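Local coordinates for Cyclase/dehydrase (Mycobacterium smegmatis str. MC2 155, PDB 5Z8O), which is of unknown function but, as a START-superfamily protein of the polyketide cyclase and lipid-transport family, probably binds a lipid or other hydrophobic ligand, at residues I20-N31 and L133-L144. Sequence-based numbering, arbitrary orientation.
Sequences IVSDFEAYPQWN and LAKALEGRVEQL
W30 lays one face of its indole over the aliphatic part of R140. CG of R140 sits 3.8 Å from the centroid of the five-membered ring and only 14° off its normal, a CH-pi contact. R140 leaves the helix with CG anti to the backbone N (chi1 -178°) and bends at chi2, which carries the chain across the indole, with NE 3.4 Å from W30 CD1. Ring and guanidinium planes end up nearly parallel, 20° apart. At the far end two side-chain carbonyls take the guanidinium from different segments: NH2 donates to Q29 OE1 at 3.0 Å, arriving from above the amide plane, and NH1 donates to Q143 OE1 at 2.7 Å, within its own helix. These two bonds limit how far the group can rotate.

The six-membered half of the indole reaches further back along helix 119-144, where CZ3 meets L137 CB and L133 CD1, and CE3 lies 4.0 Å from A136 CB. A water donates to A136 O and, over a longer distance, to W30 O, linking the two backbones.

This is the helix-grip arrangement of the Bet v 1-like fold: the long C-terminal helix lies across the curved antiparallel sheet, and the two short helices 14-22 and 27-30 pack against its C-terminal half. From helix 14-22, I20 enters as a knob among L137, R140, V141 and L144. Its CG2 touches L137 CD1 at 3.6 Å and also lies under the indole, on the same face as R140 CG. The other branch meets L144 tip to tip, with CG1 3.7 Å from L144 CD1. CD1 of I20 touches CG2 of V141, whose side chain crosses it at about a right angle and also packs on V10 of strand 4-10.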
loop_
_atom_site.group_PDB
_atom_site.type_symbol
_atom_site.label_atom_id
_atom_site.label_comp_id
_atom_site.label_asym_id
_atom_site.label_seq_id
_atom_site.Cartn_x
_atom_site.Cartn_y
_atom_site.Cartn_z
ATOM N N ILE B 20 20.872 -9.467 -2.121
ATOM C CA ILE B 20 19.650 -10.240 -1.924
ATOM C C ILE B 20 18.675 -9.484 -1.032
ATOM O O ILE B 20 17.492 -9.335 -1.362
ATOM C CB ILE B 20 19.973 -11.626 -1.341
ATOM C CG1 ILE B 20 20.829 -12.447 -2.305
ATOM C CG2 ILE B 20 18.691 -12.359 -1.005
ATOM C CD1 ILE B 20 21.345 -13.743 -1.690
ATOM N N VAL B 21 19.160 -8.992 0.110
ATOM C CA VAL B 21 18.301 -8.289 1.057
ATOM C C VAL B 21 17.803 -6.969 0.477
ATOM O O VAL B 21 16.678 -6.543 0.766
ATOM C CB VAL B 21 19.051 -8.083 2.388
ATOM C CG1 VAL B 21 18.205 -7.286 3.371
ATOM C CG2 VAL B 21 19.437 -9.424 2.986
ATOM N N SER B 22 18.612 -6.304 -0.353
ATOM C CA SER B 22 18.211 -5.024 -0.927
ATOM C C SER B 22 17.288 -5.174 -2.128
ATOM O O SER B 22 16.598 -4.212 -2.488
ATOM C CB SER B 22 19.444 -4.220 -1.343
ATOM O OG SER B 22 20.096 -4.829 -2.442
ATOM N N ASP B 23 17.267 -6.347 -2.762
ATOM C CA ASP B 23 16.432 -6.594 -3.938
ATOM C C ASP B 23 15.014 -6.898 -3.468
ATOM O O ASP B 23 14.545 -8.039 -3.484
ATOM C CB ASP B 23 16.997 -7.739 -4.765
ATOM C CG ASP B 23 16.385 -7.815 -6.145
ATOM O OD1 ASP B 23 15.429 -7.059 -6.424
ATOM O OD2 ASP B 23 16.845 -8.654 -6.945
ATOM N N PHE B 24 14.316 -5.838 -3.050
ATOM C CA PHE B 24 13.012 -6.012 -2.413
ATOM C C PHE B 24 11.999 -6.635 -3.364
ATOM O O PHE B 24 11.203 -7.491 -2.960
ATOM C CB PHE B 24 12.498 -4.670 -1.893
ATOM C CG PHE B 24 13.430 -4.001 -0.931
ATOM C CD1 PHE B 24 13.662 -4.551 0.319
ATOM C CD2 PHE B 24 14.071 -2.822 -1.273
ATOM C CE1 PHE B 24 14.516 -3.940 1.209
ATOM C CE2 PHE B 24 14.928 -2.205 -0.385
ATOM C CZ PHE B 24 15.151 -2.765 0.858
ATOM N N GLU B 25 12.008 -6.220 -4.632
ATOM C CA GLU B 25 11.022 -6.741 -5.569
ATOM C C GLU B 25 11.276 -8.193 -5.952
ATOM O O GLU B 25 10.390 -8.819 -6.541
ATOM C CB GLU B 25 10.967 -5.850 -6.812
ATOM C CG GLU B 25 10.393 -4.469 -6.512
ATOM C CD GLU B 25 10.170 -3.621 -7.753
ATOM O OE1 GLU B 25 10.857 -3.852 -8.772
ATOM O OE2 GLU B 25 9.304 -2.718 -7.701
ATOM N N ALA B 26 12.439 -8.750 -5.619
ATOM C CA ALA B 26 12.698 -10.169 -5.824
ATOM C C ALA B 26 12.321 -11.024 -4.621
ATOM O O ALA B 26 12.422 -12.254 -4.701
ATOM C CB ALA B 26 14.173 -10.402 -6.173
ATOM N N TYR B 27 11.888 -10.409 -3.518
ATOM C CA TYR B 27 11.469 -11.173 -2.344
ATOM C C TYR B 27 10.469 -12.286 -2.646
ATOM O O TYR B 27 10.643 -13.389 -2.101
ATOM C CB TYR B 27 10.879 -10.241 -1.273
ATOM C CG TYR B 27 11.897 -9.504 -0.429
ATOM C CD1 TYR B 27 13.254 -9.580 -0.708
ATOM C CD2 TYR B 27 11.496 -8.760 0.675
ATOM C CE1 TYR B 27 14.184 -8.913 0.072
ATOM C CE2 TYR B 27 12.415 -8.095 1.463
ATOM C CZ TYR B 27 13.758 -8.176 1.158
ATOM O OH TYR B 27 14.672 -7.512 1.946
ATOM N N PRO B 28 9.423 -12.087 -3.458
ATOM C CA PRO B 28 8.463 -13.181 -3.678
ATOM C C PRO B 28 9.067 -14.419 -4.315
ATOM O O PRO B 28 8.508 -15.509 -4.148
ATOM C CB PRO B 28 7.406 -12.544 -4.593
ATOM C CG PRO B 28 7.534 -11.076 -4.365
ATOM C CD PRO B 28 8.995 -10.853 -4.146
ATOM N N GLN B 29 10.201 -14.294 -5.013
ATOM C CA GLN B 29 10.802 -15.441 -5.694
ATOM C C GLN B 29 11.336 -16.482 -4.717
ATOM O O GLN B 29 11.387 -17.672 -5.054
ATOM C CB GLN B 29 11.928 -14.978 -6.618
ATOM C CG GLN B 29 11.480 -14.056 -7.737
ATOM C CD GLN B 29 12.652 -13.470 -8.501
ATOM O OE1 GLN B 29 13.756 -14.018 -8.485
ATOM N NE2 GLN B 29 12.421 -12.345 -9.169
ATOM N N TRP B 30 11.735 -16.070 -3.515
ATOM C CA TRP B 30 12.355 -16.980 -2.561
ATOM C C TRP B 30 11.646 -17.016 -1.213
ATOM O O TRP B 30 12.103 -17.726 -0.309
ATOM C CB TRP B 30 13.848 -16.646 -2.391
ATOM C CG TRP B 30 14.175 -15.220 -2.032
ATOM C CD1 TRP B 30 14.281 -14.166 -2.892
ATOM C CD2 TRP B 30 14.504 -14.710 -0.732
ATOM N NE1 TRP B 30 14.620 -13.024 -2.206
ATOM C CE2 TRP B 30 14.765 -13.330 -0.878
ATOM C CE3 TRP B 30 14.586 -15.279 0.544
ATOM C CZ2 TRP B 30 15.102 -12.514 0.202
ATOM C CZ3 TRP B 30 14.922 -14.466 1.616
ATOM C CH2 TRP B 30 15.177 -13.098 1.437
ATOM N N ASN B 31 10.573 -16.252 -1.038
ATOM C CA ASN B 31 9.728 -16.325 0.156
ATOM C C ASN B 31 8.344 -16.822 -0.243
ATOM O O ASN B 31 7.604 -16.092 -0.933
ATOM C CB ASN B 31 9.638 -14.967 0.848
ATOM C CG ASN B 31 10.967 -14.515 1.412
ATOM O OD1 ASN B 31 11.697 -13.751 0.778
ATOM N ND2 ASN B 31 11.297 -14.995 2.605
ATOM N N LEU B 133 12.590 -16.722 7.664
ATOM C CA LEU B 133 13.382 -15.866 6.786
ATOM C C LEU B 133 14.831 -16.338 6.672
ATOM O O LEU B 133 15.431 -16.286 5.591
ATOM C CB LEU B 133 13.340 -14.461 7.364
ATOM C CG LEU B 133 14.186 -13.406 6.697
ATOM C CD1 LEU B 133 13.634 -13.171 5.307
ATOM C CD2 LEU B 133 14.195 -12.146 7.551
ATOM N N ALA B 134 15.436 -16.725 7.800
ATOM C CA ALA B 134 16.822 -17.183 7.784
ATOM C C ALA B 134 16.965 -18.442 6.939
ATOM O O ALA B 134 17.875 -18.547 6.109
ATOM C CB ALA B 134 17.308 -17.431 9.213
ATOM N N LYS B 135 16.057 -19.403 7.121
ATOM C CA LYS B 135 16.065 -20.589 6.270
ATOM C C LYS B 135 15.801 -20.224 4.814
ATOM O O LYS B 135 16.435 -20.770 3.903
ATOM C CB LYS B 135 15.030 -21.602 6.761
ATOM C CG LYS B 135 15.028 -22.907 5.982
ATOM C CD LYS B 135 13.879 -23.811 6.403
ATOM C CE LYS B 135 14.279 -25.278 6.349
ATOM N NZ LYS B 135 14.910 -25.643 5.049
ATOM N N ALA B 136 14.869 -19.298 4.576
ATOM C CA ALA B 136 14.568 -18.891 3.208
ATOM C C ALA B 136 15.758 -18.185 2.570
ATOM O O ALA B 136 16.067 -18.417 1.394
ATOM C CB ALA B 136 13.328 -17.997 3.187
ATOM N N LEU B 137 16.455 -17.339 3.333
ATOM C CA LEU B 137 17.637 -16.679 2.793
ATOM C C LEU B 137 18.741 -17.687 2.498
ATOM O O LEU B 137 19.437 -17.574 1.483
ATOM C CB LEU B 137 18.128 -15.599 3.755
ATOM C CG LEU B 137 19.416 -14.902 3.314
ATOM C CD1 LEU B 137 19.196 -14.183 1.999
ATOM C CD2 LEU B 137 19.886 -13.932 4.370
ATOM N N GLU B 138 18.917 -18.678 3.377
ATOM C CA GLU B 138 19.855 -19.766 3.106
ATOM C C GLU B 138 19.567 -20.417 1.760
ATOM O O GLU B 138 20.482 -20.659 0.964
ATOM C CB GLU B 138 19.797 -20.805 4.228
ATOM C CG GLU B 138 20.314 -20.306 5.562
ATOM C CD GLU B 138 20.365 -21.395 6.614
ATOM O OE1 GLU B 138 19.771 -22.473 6.389
ATOM O OE2 GLU B 138 20.988 -21.168 7.671
ATOM N N GLY B 139 18.295 -20.712 1.491
ATOM C CA GLY B 139 17.940 -21.295 0.207
ATOM C C GLY B 139 18.244 -20.371 -0.956
ATOM O O GLY B 139 18.743 -20.811 -1.995
ATOM N N ARG B 140 17.947 -19.078 -0.799
ATOM C CA ARG B 140 18.242 -18.115 -1.854
ATOM C C ARG B 140 19.743 -17.987 -2.092
ATOM O O ARG B 140 20.176 -17.798 -3.236
ATOM C CB ARG B 140 17.630 -16.758 -1.503
ATOM C CG ARG B 140 17.820 -15.681 -2.553
ATOM C CD ARG B 140 17.190 -16.090 -3.872
ATOM N NE ARG B 140 16.973 -14.947 -4.753
ATOM C CZ ARG B 140 16.305 -15.008 -5.900
ATOM N NH1 ARG B 140 15.798 -16.163 -6.311
ATOM N NH2 ARG B 140 16.147 -13.918 -6.639
ATOM N N VAL B 141 20.547 -18.091 -1.031
ATOM C CA VAL B 141 21.998 -18.023 -1.182
ATOM C C VAL B 141 22.507 -19.228 -1.965
ATOM O O VAL B 141 23.297 -19.087 -2.905
ATOM C CB VAL B 141 22.672 -17.913 0.196
ATOM C CG1 VAL B 141 24.170 -18.168 0.089
ATOM C CG2 VAL B 141 22.408 -16.545 0.788
ATOM N N GLU B 142 22.059 -20.429 -1.591
ATOM C CA GLU B 142 22.460 -21.632 -2.315
ATOM C C GLU B 142 22.001 -21.583 -3.765
ATOM O O GLU B 142 22.716 -22.036 -4.668
ATOM C CB GLU B 142 21.891 -22.869 -1.615
ATOM C CG GLU B 142 21.946 -24.151 -2.439
ATOM C CD GLU B 142 23.325 -24.779 -2.490
ATOM O OE1 GLU B 142 24.178 -24.428 -1.649
ATOM O OE2 GLU B 142 23.551 -25.630 -3.377
ATOM N N GLN B 143 20.821 -21.016 -4.012
ATOM C CA GLN B 143 20.318 -20.920 -5.377
ATOM C C GLN B 143 21.144 -19.942 -6.210
ATOM O O GLN B 143 21.362 -20.171 -7.406
ATOM C CB GLN B 143 18.840 -20.528 -5.352
ATOM C CG GLN B 143 18.182 -20.414 -6.715
ATOM C CD GLN B 143 16.922 -19.573 -6.679
ATOM O OE1 GLN B 143 16.780 -18.678 -5.846
ATOM N NE2 GLN B 143 15.990 -19.865 -7.579
ATOM N N LEU B 144 21.624 -18.860 -5.597
ATOM C CA LEU B 144 22.367 -17.831 -6.315
ATOM C C LEU B 144 23.878 -18.046 -6.343
ATOM O O LEU B 144 24.563 -17.353 -7.103
ATOM C CB LEU B 144 22.071 -16.446 -5.733
ATOM C CG LEU B 144 20.630 -15.967 -5.915
ATOM C CD1 LEU B 144 20.432 -14.618 -5.258
ATOM C CD2 LEU B 144 20.259 -15.919 -7.392
HETATM O O HOH W 1 14.684 -19.727 -0.339
#